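Local atomic coordinates of protein SSD1 (Saccharomyces cerevisiae S288C, PDB entry 7AM1), a protein that binds mRNA untranslated regions and represses translation as a non-enzymatic, pseudonuclease member of the RNase II family. Residues R776-W782 and Y879-E885; A379-R383 and Y495-V499; V26-V32 and E65-V71. Residue numbers count along the deposited sequence, not the author numbering.

Contact 1 (R776-W782 and Y879-E885)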
loop_
_atom_site.group_PDB
_atom_site.type_symbol
_atom_site.label_atom_id
_atom_site.label_comp_id
_atom_site.label_asym_id
_atom_site.label_seq_id
_atom_site.Cartn_x
_atom_site.Cartn_y
_atom_site.Cartn_z
ATOM N N ARG A 776 28.218 11.406 0.202
ATOM C CA ARG A 776 27.096 10.748 -0.468
ATOM C C ARG A 776 27.100 11.075 -1.965
ATOM O O ARG A 776 26.130 11.592 -2.522
ATOM C CB ARG A 776 25.770 11.152 0.188
ATOM C CG ARG A 776 25.746 11.004 1.709
ATOM C CD ARG A 776 25.467 9.564 2.139
ATOM N NE ARG A 776 24.178 9.100 1.621
ATOM C CZ ARG A 776 23.778 7.832 1.592
ATOM N NH1 ARG A 776 24.564 6.863 2.043
ATOM N NH2 ARG A 776 22.580 7.534 1.106
ATOM N N VAL A 777 28.212 10.741 -2.616
ATOM C CA VAL A 777 28.405 11.033 -4.033
ATOM C C VAL A 777 28.980 9.796 -4.704
ATOM O O VAL A 777 29.997 9.253 -4.258
ATOM C CB VAL A 777 29.333 12.242 -4.260
ATOM C CG1 VAL A 777 29.734 12.337 -5.725
ATOM C CG2 VAL A 777 28.646 13.523 -3.821
ATOM N N LEU A 778 28.333 9.358 -5.777
ATOM C CA LEU A 778 28.776 8.222 -6.568
ATOM C C LEU A 778 29.260 8.735 -7.915
ATOM O O LEU A 778 28.529 9.448 -8.610
ATOM C CB LEU A 778 27.636 7.216 -6.739
ATOM C CG LEU A 778 27.825 6.077 -7.736
ATOM C CD1 LEU A 778 28.839 5.086 -7.211
ATOM C CD2 LEU A 778 26.488 5.397 -7.992
ATOM N N GLU A 779 30.490 8.394 -8.271
ATOM C CA GLU A 779 31.079 8.817 -9.536
ATOM C C GLU A 779 31.133 7.611 -10.464
ATOM O O GLU A 779 31.869 6.651 -10.208
ATOM C CB GLU A 779 32.459 9.432 -9.322
ATOM C CG GLU A 779 32.404 10.754 -8.569
ATOM C CD GLU A 779 33.724 11.500 -8.574
ATOM O OE1 GLU A 779 34.744 10.912 -8.995
ATOM O OE2 GLU A 779 33.735 12.681 -8.160
ATOM N N LEU A 780 30.337 7.661 -11.527
ATOM C CA LEU A 780 30.321 6.618 -12.540
ATOM C C LEU A 780 31.388 6.924 -13.585
ATOM O O LEU A 780 31.447 8.042 -14.107
ATOM C CB LEU A 780 28.942 6.530 -13.197
ATOM C CG LEU A 780 27.727 6.376 -12.275
ATOM C CD1 LEU A 780 26.431 6.406 -13.079
ATOM C CD2 LEU A 780 27.808 5.094 -11.465
ATOM N N HIS A 781 32.226 5.936 -13.889
ATOM C CA HIS A 781 33.217 6.057 -14.958
ATOM C C HIS A 781 32.661 5.301 -16.159
ATOM O O HIS A 781 32.700 4.069 -16.208
ATOM C CB HIS A 781 34.575 5.523 -14.518
ATOM C CG HIS A 781 35.220 6.346 -13.445
ATOM N ND1 HIS A 781 36.572 6.611 -13.417
ATOM C CD2 HIS A 781 34.694 6.960 -12.359
ATOM C CE1 HIS A 781 36.851 7.355 -12.361
ATOM N NE2 HIS A 781 35.728 7.580 -11.702
ATOM N N TRP A 782 32.134 6.047 -17.123
ATOM C CA TRP A 782 31.420 5.445 -18.234
ATOM C C TRP A 782 32.367 4.949 -19.318
ATOM O O TRP A 782 33.461 5.488 -19.520
ATOM C CB TRP A 782 30.458 6.452 -18.859
ATOM C CG TRP A 782 29.247 6.762 -18.037
ATOM C CD1 TRP A 782 29.111 7.753 -17.102
ATOM C CD2 TRP A 782 27.993 6.078 -18.081
ATOM N NE1 TRP A 782 27.846 7.727 -16.570
ATOM C CE2 TRP A 782 27.141 6.705 -17.153
ATOM C CE3 TRP A 782 27.508 4.996 -18.818
ATOM C CZ2 TRP A 782 25.834 6.284 -16.942
ATOM C CZ3 TRP A 782 26.213 4.581 -18.608
ATOM C CH2 TRP A 782 25.389 5.222 -17.679
ATOM N N TYR A 879 35.832 9.148 -17.997
ATOM C CA TYR A 879 34.610 9.845 -18.409
ATOM C C TYR A 879 33.626 9.747 -17.244
ATOM O O TYR A 879 32.873 8.779 -17.118
ATOM C CB TYR A 879 34.063 9.233 -19.695
ATOM C CG TYR A 879 35.048 9.339 -20.841
ATOM C CD1 TYR A 879 36.043 8.387 -21.012
ATOM C CD2 TYR A 879 35.001 10.404 -21.733
ATOM C CE1 TYR A 879 36.958 8.483 -22.049
ATOM C CE2 TYR A 879 35.914 10.508 -22.777
ATOM C CZ TYR A 879 36.889 9.545 -22.927
ATOM O OH TYR A 879 37.799 9.638 -23.956
ATOM N N ILE A 880 33.621 10.781 -16.404
ATOM C CA ILE A 880 33.033 10.721 -15.071
ATOM C C ILE A 880 31.697 11.446 -15.050
ATOM O O ILE A 880 31.587 12.581 -15.530
ATOM C CB ILE A 880 33.988 11.328 -14.025
ATOM C CG1 ILE A 880 35.327 10.589 -14.041
ATOM C CG2 ILE A 880 33.344 11.311 -12.646
ATOM C CD1 ILE A 880 36.344 11.133 -13.058
ATOM N N GLN A 881 30.686 10.794 -14.476
ATOM C CA GLN A 881 29.409 11.418 -14.152
ATOM C C GLN A 881 29.221 11.375 -12.641
ATOM O O GLN A 881 29.404 10.320 -12.024
ATOM C CB GLN A 881 28.237 10.713 -14.842
ATOM C CG GLN A 881 26.886 11.364 -14.559
ATOM C CD GLN A 881 25.720 10.580 -15.127
ATOM O OE1 GLN A 881 25.890 9.467 -15.625
ATOM N NE2 GLN A 881 24.523 11.155 -15.048
ATOM N N GLU A 882 28.862 12.514 -12.052
ATOM C CA GLU A 882 28.597 12.595 -10.622
ATOM C C GLU A 882 27.112 12.379 -10.356
ATOM O O GLU A 882 26.262 13.005 -10.998
ATOM C CB GLU A 882 29.027 13.949 -10.056
ATOM C CG GLU A 882 30.432 14.375 -10.423
ATOM C CD GLU A 882 30.839 15.663 -9.731
ATOM O OE1 GLU A 882 29.944 16.375 -9.222
ATOM O OE2 GLU A 882 32.052 15.963 -9.700
ATOM N N ILE A 883 26.810 11.490 -9.414
ATOM C CA ILE A 883 25.445 11.225 -8.970
ATOM C C ILE A 883 25.309 11.765 -7.551
ATOM O O ILE A 883 25.977 11.282 -6.628
ATOM C CB ILE A 883 25.113 9.725 -9.029
ATOM C CG1 ILE A 883 25.485 9.126 -10.392
ATOM C CG2 ILE A 883 23.639 9.495 -8.743
ATOM C CD1 ILE A 883 24.684 9.677 -11.553
ATOM N N HIS A 884 24.442 12.762 -7.379
ATOM C CA HIS A 884 24.203 13.401 -6.095
ATOM C C HIS A 884 22.763 13.170 -5.659
ATOM O O HIS A 884 21.852 13.104 -6.487
ATOM C CB HIS A 884 24.441 14.919 -6.152
ATOM C CG HIS A 884 25.849 15.312 -6.465
ATOM N ND1 HIS A 884 26.745 15.700 -5.493
ATOM C CD2 HIS A 884 26.510 15.397 -7.643
ATOM C CE1 HIS A 884 27.902 15.996 -6.058
ATOM N NE2 HIS A 884 27.787 15.821 -7.362
ATOM N N GLU A 885 22.554 13.083 -4.350
ATOM C CA GLU A 885 21.197 12.952 -3.838
ATOM C C GLU A 885 20.401 14.213 -4.157
ATOM O O GLU A 885 20.905 15.332 -4.044
ATOM C CB GLU A 885 21.227 12.678 -2.333
ATOM C CG GLU A 885 21.752 11.284 -2.009
ATOM C CD GLU A 885 21.893 11.007 -0.523
ATOM O OE1 GLU A 885 22.022 11.968 0.266
ATOM O OE2 GLU A 885 21.885 9.813 -0.152
HETATM O O HOH W 1 35.501 6.117 -17.940
#

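Contact 2 (A379-R383 and Y495-V499)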
loop_
_atom_site.group_PDB
_atom_site.type_symbol
_atom_site.label_atom_id
_atom_site.label_comp_id
_atom_site.label_asym_id
_atom_site.label_seq_id
_atom_site.Cartn_x
_atom_site.Cartn_y
_atom_site.Cartn_z
ATOM N N ALA A 379 -22.694 11.505 3.534
ATOM C CA ALA A 379 -23.381 12.723 3.134
ATOM C C ALA A 379 -23.125 13.800 4.179
ATOM O O ALA A 379 -22.823 13.508 5.340
ATOM C CB ALA A 379 -24.883 12.478 2.953
ATOM N N LEU A 380 -23.269 15.056 3.759
ATOM C CA LEU A 380 -22.961 16.186 4.617
ATOM C C LEU A 380 -24.021 17.266 4.487
ATOM O O LEU A 380 -24.686 17.384 3.453
ATOM C CB LEU A 380 -21.616 16.831 4.245
ATOM C CG LEU A 380 -20.303 16.127 4.548
ATOM C CD1 LEU A 380 -19.180 16.847 3.808
ATOM C CD2 LEU A 380 -20.049 16.092 6.047
ATOM N N HIS A 381 -24.155 18.070 5.539
ATOM C CA HIS A 381 -24.841 19.345 5.428
ATOM C C HIS A 381 -24.082 20.365 6.260
ATOM O O HIS A 381 -23.368 20.013 7.203
ATOM C CB HIS A 381 -26.315 19.280 5.864
ATOM C CG HIS A 381 -26.536 19.243 7.346
ATOM N ND1 HIS A 381 -26.801 18.078 8.031
ATOM C CD2 HIS A 381 -26.599 20.239 8.263
ATOM C CE1 HIS A 381 -26.993 18.352 9.310
ATOM N NE2 HIS A 381 -26.870 19.656 9.478
ATOM N N VAL A 382 -24.204 21.626 5.868
ATOM C CA VAL A 382 -23.728 22.749 6.663
ATOM C C VAL A 382 -24.910 23.694 6.804
ATOM O O VAL A 382 -25.622 23.957 5.828
ATOM C CB VAL A 382 -22.517 23.455 6.023
ATOM C CG1 VAL A 382 -22.253 24.780 6.710
ATOM C CG2 VAL A 382 -21.290 22.576 6.086
ATOM N N ARG A 383 -25.143 24.175 8.013
ATOM C CA ARG A 383 -26.321 24.984 8.275
ATOM C C ARG A 383 -25.920 26.091 9.230
ATOM O O ARG A 383 -25.126 25.873 10.148
ATOM C CB ARG A 383 -27.452 24.108 8.836
ATOM C CG ARG A 383 -28.751 24.812 9.179
ATOM C CD ARG A 383 -29.792 23.772 9.603
ATOM N NE ARG A 383 -31.055 24.363 10.037
ATOM C CZ ARG A 383 -31.335 24.719 11.284
ATOM N NH1 ARG A 383 -30.440 24.550 12.248
ATOM N NH2 ARG A 383 -32.517 25.242 11.567
ATOM N N TYR A 495 -21.597 27.671 -0.485
ATOM C CA TYR A 495 -21.862 26.572 0.440
ATOM C C TYR A 495 -20.666 25.635 0.546
ATOM O O TYR A 495 -20.189 25.330 1.646
ATOM C CB TYR A 495 -23.102 25.835 -0.081
ATOM C CG TYR A 495 -23.716 24.750 0.768
ATOM C CD1 TYR A 495 -23.533 24.701 2.139
ATOM C CD2 TYR A 495 -24.505 23.769 0.177
ATOM C CE1 TYR A 495 -24.117 23.696 2.899
ATOM C CE2 TYR A 495 -25.086 22.766 0.924
ATOM C CZ TYR A 495 -24.889 22.734 2.285
ATOM O OH TYR A 495 -25.465 21.739 3.042
ATOM N N LEU A 496 -20.157 25.183 -0.599
ATOM C CA LEU A 496 -19.059 24.225 -0.600
ATOM C C LEU A 496 -17.757 24.853 -0.127
ATOM O O LEU A 496 -16.911 24.158 0.450
ATOM C CB LEU A 496 -18.897 23.642 -2.002
ATOM C CG LEU A 496 -20.094 22.802 -2.444
ATOM C CD1 LEU A 496 -19.969 22.409 -3.904
ATOM C CD2 LEU A 496 -20.222 21.573 -1.562
ATOM N N SER A 497 -17.574 26.156 -0.357
ATOM C CA SER A 497 -16.401 26.844 0.171
ATOM C C SER A 497 -16.377 26.809 1.690
ATOM O O SER A 497 -15.302 26.736 2.297
ATOM C CB SER A 497 -16.372 28.289 -0.320
ATOM O OG SER A 497 -16.396 28.339 -1.734
ATOM N N THR A 498 -17.548 26.871 2.323
ATOM C CA THR A 498 -17.596 26.787 3.775
ATOM C C THR A 498 -17.199 25.397 4.249
ATOM O O THR A 498 -16.487 25.259 5.249
ATOM C CB THR A 498 -18.990 27.146 4.279
ATOM O OG1 THR A 498 -19.362 28.420 3.748
ATOM C CG2 THR A 498 -19.001 27.210 5.797
ATOM N N VAL A 499 -17.634 24.359 3.529
ATOM C CA VAL A 499 -17.230 22.999 3.865
ATOM C C VAL A 499 -15.715 22.871 3.812
ATOM O O VAL A 499 -15.097 22.263 4.695
ATOM C CB VAL A 499 -17.907 21.986 2.922
ATOM C CG1 VAL A 499 -17.379 20.591 3.185
ATOM C CG2 VAL A 499 -19.413 22.019 3.090
#

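Contact 3 (V26-V32 and E65-V71)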
loop_
_atom_site.group_PDB
_atom_site.type_symbol
_atom_site.label_atom_id
_atom_site.label_comp_id
_atom_site.label_asym_id
_atom_site.label_seq_id
_atom_site.Cartn_x
_atom_site.Cartn_y
_atom_site.Cartn_z
ATOM N N VAL A 26 9.172 -13.493 24.208
ATOM C CA VAL A 26 8.412 -12.334 23.756
ATOM C C VAL A 26 7.694 -12.715 22.472
ATOM O O VAL A 26 8.224 -13.475 21.653
ATOM C CB VAL A 26 9.307 -11.095 23.535
ATOM C CG1 VAL A 26 9.868 -10.598 24.859
ATOM C CG2 VAL A 26 10.430 -11.407 22.569
ATOM N N ALA A 27 6.484 -12.192 22.300
ATOM C CA ALA A 27 5.660 -12.474 21.136
ATOM C C ALA A 27 5.711 -11.311 20.152
ATOM O O ALA A 27 5.991 -10.167 20.518
ATOM C CB ALA A 27 4.212 -12.747 21.552
ATOM N N GLY A 28 5.428 -11.619 18.893
ATOM C CA GLY A 28 5.482 -10.612 17.850
ATOM C C GLY A 28 5.127 -11.216 16.511
ATOM O O GLY A 28 4.953 -12.434 16.372
ATOM N N ILE A 29 5.026 -10.337 15.520
ATOM C CA ILE A 29 4.621 -10.702 14.168
ATOM C C ILE A 29 5.874 -10.875 13.321
ATOM O O ILE A 29 6.748 -9.999 13.301
ATOM C CB ILE A 29 3.685 -9.639 13.569
ATOM C CG1 ILE A 29 2.387 -9.554 14.384
ATOM C CG2 ILE A 29 3.373 -9.958 12.123
ATOM C CD1 ILE A 29 1.491 -10.776 14.262
ATOM N N LEU A 30 5.973 -12.010 12.637
ATOM C CA LEU A 30 7.126 -12.302 11.797
ATOM C C LEU A 30 6.981 -11.625 10.438
ATOM O O LEU A 30 5.917 -11.690 9.814
ATOM C CB LEU A 30 7.270 -13.814 11.616
ATOM C CG LEU A 30 8.497 -14.306 10.840
ATOM C CD1 LEU A 30 9.606 -14.727 11.791
ATOM C CD2 LEU A 30 8.116 -15.451 9.915
ATOM N N ARG A 31 8.057 -10.993 9.971
ATOM C CA ARG A 31 8.096 -10.396 8.640
ATOM C C ARG A 31 9.414 -10.772 7.982
ATOM O O ARG A 31 10.485 -10.475 8.521
ATOM C CB ARG A 31 7.949 -8.873 8.722
ATOM C CG ARG A 31 6.671 -8.395 9.410
ATOM C CD ARG A 31 5.452 -8.503 8.501
ATOM N NE ARG A 31 4.248 -7.947 9.120
ATOM C CZ ARG A 31 3.003 -8.277 8.777
ATOM N NH1 ARG A 31 2.785 -9.164 7.816
ATOM N NH2 ARG A 31 1.975 -7.715 9.399
ATOM N N VAL A 32 9.342 -11.427 6.832
ATOM C CA VAL A 32 10.545 -11.856 6.129
ATOM C C VAL A 32 11.033 -10.718 5.245
ATOM O O VAL A 32 10.233 -9.979 4.659
ATOM C CB VAL A 32 10.289 -13.145 5.321
ATOM C CG1 VAL A 32 9.166 -13.978 5.962
ATOM C CG2 VAL A 32 9.988 -12.836 3.873
ATOM N N GLU A 65 5.359 -15.785 6.917
ATOM C CA GLU A 65 5.022 -14.367 6.904
ATOM C C GLU A 65 3.671 -14.131 7.567
ATOM O O GLU A 65 2.694 -14.827 7.282
ATOM C CB GLU A 65 5.003 -13.859 5.459
ATOM C CG GLU A 65 4.493 -12.430 5.296
ATOM C CD GLU A 65 5.525 -11.393 5.686
ATOM O OE1 GLU A 65 5.150 -10.210 5.845
ATOM O OE2 GLU A 65 6.708 -11.763 5.852
ATOM N N GLY A 66 3.631 -13.156 8.476
ATOM C CA GLY A 66 2.409 -12.774 9.149
ATOM C C GLY A 66 2.089 -13.566 10.396
ATOM O O GLY A 66 1.186 -13.173 11.147
ATOM N N ASP A 67 2.791 -14.673 10.634
ATOM C CA ASP A 67 2.573 -15.456 11.839
ATOM C C ASP A 67 2.817 -14.612 13.083
ATOM O O ASP A 67 3.732 -13.786 13.126
ATOM C CB ASP A 67 3.508 -16.672 11.875
ATOM C CG ASP A 67 3.049 -17.808 10.979
ATOM O OD1 ASP A 67 1.974 -17.699 10.355
ATOM O OD2 ASP A 67 3.773 -18.827 10.911
ATOM N N LEU A 68 1.988 -14.831 14.098
ATOM C CA LEU A 68 2.329 -14.453 15.463
ATOM C C LEU A 68 3.207 -15.553 16.050
ATOM O O LEU A 68 2.788 -16.714 16.106
ATOM C CB LEU A 68 1.070 -14.261 16.300
ATOM C CG LEU A 68 1.294 -13.851 17.757
ATOM C CD1 LEU A 68 1.867 -12.447 17.838
ATOM C CD2 LEU A 68 -0.004 -13.956 18.543
ATOM N N VAL A 69 4.425 -15.201 16.457
ATOM C CA VAL A 69 5.396 -16.178 16.929
ATOM C C VAL A 69 5.870 -15.806 18.325
ATOM O O VAL A 69 5.852 -14.636 18.723
ATOM C CB VAL A 69 6.602 -16.294 15.968
ATOM C CG1 VAL A 69 6.168 -16.884 14.640
ATOM C CG2 VAL A 69 7.255 -14.927 15.759
ATOM N N ALA A 70 6.275 -16.826 19.074
ATOM C CA ALA A 70 7.020 -16.660 20.314
ATOM C C ALA A 70 8.503 -16.823 20.010
ATOM O O ALA A 70 8.909 -17.827 19.416
ATOM C CB ALA A 70 6.572 -17.684 21.357
ATOM N N VAL A 71 9.305 -15.827 20.383
ATOM C CA VAL A 71 10.736 -15.843 20.101
ATOM C C VAL A 71 11.497 -15.801 21.420
ATOM O O VAL A 71 11.093 -15.111 22.364
ATOM C CB VAL A 71 11.175 -14.691 19.168
ATOM C CG1 VAL A 71 10.000 -14.201 18.331
ATOM C CG2 VAL A 71 11.817 -13.555 19.945
#

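Contact 1 (R776-W782 and Y879-E885)
Within 776-782 and 879-885 two strands run antiparallel, their axes inclined at 153° and approaching to 4.6 Å. Two hydrogen-bonded pairs, L778 with I883 and L780 with Q881, are joined in both directions. W782 N adds a 2.8 Å bond to Y879 O, and one water bridges W782 O and Y879 N. On the face shared by L778, L780, Q881 and I883, L780 CD1 lies 3.9 Å from I883 CG1. The Q881 amide reaches the indole, accepting a 2.8 Å bond at OE1 from W782 NE1. The other face is more polar. I880 CG1 sits over the H781 ring in a CH-pi contact, while the carboxylates of E779 and E882 come to 4.0 Å (OE2 to OE2), relieved by salt bridges to R166 and R873 respectively. H884 NE2 bonds to E882 OE1 at 2.9 Å. At the far end R776, though poorly ordered, has NH2 2.7 Å and NE 3.0 Å from E885 OE2 in a salt bridge; R776 and V777 make a G1 beta bulge in the hairpin with strand 766-772. L778 and I883 also pack on strand 732-741, joining two antiparallel sheets of the C-terminal domain, probably OB-like as in its relatives.

Contact 2 (A379-R383 and Y495-V499)
V382 is the knob of this contact. It projects from strand 379-383 towards helix 495-499, which crosses almost at right angles (102°) with 9.1 Å between the axes, and it drops into a hollow walled by Y495, T498 and V499, residues that fall on one side of the helix by their i, i+3, i+4 spacing. The walls are met by different parts of the side chain: V382 CB is 3.5 Å from Y495 CE1, V382 CG1 is 4.2 Å from T498 CG2, and V382 CG2 is 3.6 Å from V499 CG2. Two residues earlier on the same face of the strand, L380 makes a second, shallower bump, its CD1 lying 4.2 Å from V499 CG1. This is strand-on-helix packing in the RNB domain, where helix 495-510 lies across one face of a mixed sheet; I552 of helix 544-568 touches both L380 and V499. Y495 stretches past V382, presenting the CE1 rim of its ring, and its hydroxyl arrives at the strand backbone. There Y495 OH accepts a 3.1 Å hydrogen bond from V382 N and is also bonded to N365 O, so the phenol links two neighbouring backbone segments. H381 CB brushes Y495 OH at 3.8 Å, but the imidazole occupies the reverse side of the strand, bonded to E391 and H395.

Contact 3 (V26-V32 and E65-V71)
Backbone hydrogen bonds form the frame of this antiparallel pairing. V26 and V71 are linked both ways, with V71 N to V26 O at 2.9 Å, and so are G28 and V69, where V69 N reaches G28 O at 2.8 Å. Beyond the strand start at L68 the ladder continues into the preceding turn: L30 N binds D67 O at 2.9 Å and G66 N binds L30 O at 3.0 Å. The axes of strands 26-32 and 68-71 approach to 4.7 Å but diverge strongly from a flat antiparallel arrangement, at 130°, reflecting the coiling of the sheet.

Polar side chains extend the pairing at one end. E65 uses both carboxylate oxygens: OE2 accepts a 2.8 Å bond from V32 N, as a backbone carbonyl might, and OE1 forms a 3.3 Å salt bridge with R31 NH1. G66 beside them adopts a positive phi of 87°, a conformation that suits a residue without CB. D67 turns its carboxylate to R215.

Apolar contacts divide between two faces. V26 CG2 meets V71 CG2 at 3.7 Å and L30 CB lies 4.3 Å from V69 CG2, on the side where V42 and I52 from strands 39-43 and 52-55 also gather. On the other face I29 CD1 and L68 CD1 are 4.0 Å apart, near A27.

With strand order 1-2-3-5-4, this first-to-fourth strand pairing closes the five-stranded barrel of an OB fold, consistent with the N-terminal cold-shock domain of RNase II relatives.

The three contacts follow one another along the chain, contact 3 first, then contact 2, then contact 1, and none touches another. Contacts 1 and 2 are the farthest apart, with centres 54 Å apart and nearest atoms about 37 Å. Contacts 2 and 3 lie on opposite sides of the chain's centre, 46 Å between centres, whereas contacts 1 and 3 come within about 22 Å at their nearest atoms. Contacts 1 and 3 are strand pairings in terminal beta domains; contact 2 instead joins a helix to the sheet of the RNB domain. A pentaethylene glycol, probably from the crystallisation liquor, lies about 6 Å from the D67 side chain of contact 3.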